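Local atomic coordinates of autotransporter adhesin (Vibrio vulnificus, PDB entry 4ERR), a protein that probably directs the DUF5 effector domain of a MARTX toxin to membranes, acting as its four-helix-bundle membrane localization domain. Residues Ile4-Val7 with Gln8-Lys11. Residues are numbered along the deposited sequence; the frame is centred on the assembly and turned at random.
Sequences IFTV and QELK
Thr6 and Glu9 form a capping box at the start of helix 7-37, and each half of the exchange meets the geometric tests. Glu9 N donates to Thr6 OG1 at 3.1 Å with an N-H...O angle of 167°. The return bond runs from Thr6 N to Glu9 OE1 at 3.0 Å, nearly as straight, although the amide meets the oxygen from above the carboxylate plane rather than within it. Thr6 can serve as N-cap because its first torsion (chi1 61°) sets OG1 between its own N and carbonyl carbon, turned to the first helical turn. Glu9 reaches back with CG beside its backbone N and an extended chain beyond, which lays CG against Thr6 OG1. A water donates to Ile4 O at 2.8 Å; its approach to Glu9 OE1 is unusually short, which leaves a second donor to that oxygen doubtful. The negative charge at the helix N-terminus should also be favourable there.

The regular helical pattern starts at once: Leu10 N bonds to Thr6 O at 2.9 Å, and Lys11 N to Val7 O at 3.0 Å.

Phe5 lies just ahead of the cap, with Glu9 O over one face of its ring and the ring plane 74° from the Glu9 carboxylate. Phe5 CD1 rests on Glu9 CB at 3.9 Å, while Leu10 CD1 approaches Phe5 CD2 obliquely, neither over the face nor at the edge. Phe5 also packs on Leu73 and Leu10 on Ala69, both of helix 65-81, and Phe5 O accepts from His36 of the second subunit, so the helix start touches both helix 65-81 of its own chain and the second subunit. Farther out, Val7 and Lys11 run side by side, the extended lysine bringing CE to 3.7 Å from Val7 CG1.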
loop_
_atom_site.group_PDB
_atom_site.type_symbol
_atom_site.label_atom_id
_atom_site.label_comp_id
_atom_site.label_asym_id
_atom_site.label_seq_id
_atom_site.Cartn_x
_atom_site.Cartn_y
_atom_site.Cartn_z
ATOM N N ILE B 4 1.721 -21.725 7.652
ATOM C CA ILE B 4 1.521 -20.499 6.804
ATOM C C ILE B 4 0.045 -20.017 6.603
ATOM O O ILE B 4 -0.921 -20.804 6.521
ATOM C CB ILE B 4 2.261 -20.549 5.370
ATOM C CG1 ILE B 4 1.318 -21.017 4.251
ATOM C CG2 ILE B 4 3.541 -21.349 5.426
ATOM C CD1 ILE B 4 1.957 -21.014 2.834
ATOM N N PHE B 5 -0.126 -18.703 6.494
ATOM C CA PHE B 5 -1.467 -18.116 6.349
ATOM C C PHE B 5 -2.269 -18.733 5.206
ATOM O O PHE B 5 -1.705 -18.959 4.114
ATOM C CB PHE B 5 -1.400 -16.642 5.914
ATOM C CG PHE B 5 -0.849 -15.653 6.938
ATOM C CD1 PHE B 5 -1.249 -15.643 8.269
ATOM C CD2 PHE B 5 -0.034 -14.617 6.490
ATOM C CE1 PHE B 5 -0.749 -14.663 9.151
ATOM C CE2 PHE B 5 0.452 -13.635 7.350
ATOM C CZ PHE B 5 0.092 -13.653 8.666
ATOM N N THR B 6 -3.582 -18.908 5.404
ATOM C CA THR B 6 -4.474 -19.135 4.267
ATOM C C THR B 6 -4.729 -17.783 3.595
ATOM O O THR B 6 -4.379 -16.761 4.162
ATOM C CB THR B 6 -5.814 -19.709 4.685
ATOM O OG1 THR B 6 -6.483 -18.777 5.563
ATOM C CG2 THR B 6 -5.626 -21.066 5.376
ATOM N N VAL B 7 -5.336 -17.776 2.399
ATOM C CA VAL B 7 -5.745 -16.532 1.742
ATOM C C VAL B 7 -6.636 -15.689 2.682
ATOM O O VAL B 7 -6.438 -14.507 2.810
ATOM C CB VAL B 7 -6.456 -16.790 0.370
ATOM C CG1 VAL B 7 -7.157 -15.548 -0.119
ATOM C CG2 VAL B 7 -5.451 -17.244 -0.678
ATOM N N GLN B 8 -7.616 -16.313 3.336
ATOM C CA GLN B 8 -8.468 -15.580 4.275
ATOM C C GLN B 8 -7.657 -14.942 5.412
ATOM O O GLN B 8 -7.811 -13.754 5.706
ATOM C CB GLN B 8 -9.574 -16.484 4.824
ATOM C CG GLN B 8 -10.743 -16.629 3.866
ATOM C CD GLN B 8 -11.294 -15.279 3.446
ATOM O OE1 GLN B 8 -11.531 -14.401 4.283
ATOM N NE2 GLN B 8 -11.493 -15.101 2.143
ATOM N N GLU B 9 -6.767 -15.717 6.019
ATOM C CA GLU B 9 -5.912 -15.214 7.113
ATOM C C GLU B 9 -4.993 -14.071 6.681
ATOM O O GLU B 9 -4.806 -13.094 7.414
ATOM C CB GLU B 9 -5.094 -16.348 7.704
ATOM C CG GLU B 9 -5.962 -17.343 8.484
ATOM C CD GLU B 9 -5.248 -18.630 8.872
ATOM O OE1 GLU B 9 -4.175 -18.969 8.325
ATOM O OE2 GLU B 9 -5.800 -19.338 9.726
ATOM N N LEU B 10 -4.403 -14.217 5.499
ATOM C CA LEU B 10 -3.610 -13.159 4.916
ATOM C C LEU B 10 -4.434 -11.867 4.734
ATOM O O LEU B 10 -3.995 -10.770 5.104
ATOM C CB LEU B 10 -3.007 -13.639 3.585
ATOM C CG LEU B 10 -2.231 -12.568 2.817
ATOM C CD1 LEU B 10 -0.906 -12.185 3.527
ATOM C CD2 LEU B 10 -1.950 -13.015 1.391
ATOM N N LYS B 11 -5.622 -11.985 4.155
ATOM C CA LYS B 11 -6.488 -10.821 3.975
ATOM C C LYS B 11 -6.859 -10.174 5.319
ATOM O O LYS B 11 -6.879 -8.941 5.421
ATOM C CB LYS B 11 -7.735 -11.189 3.168
ATOM C CG LYS B 11 -7.433 -11.528 1.705
ATOM C CD LYS B 11 -8.702 -11.869 0.911
ATOM C CE LYS B 11 -8.387 -12.097 -0.558
ATOM N NZ LYS B 11 -9.588 -12.464 -1.358
HETATM O O HOH W 1 -3.152 -21.277 8.183
#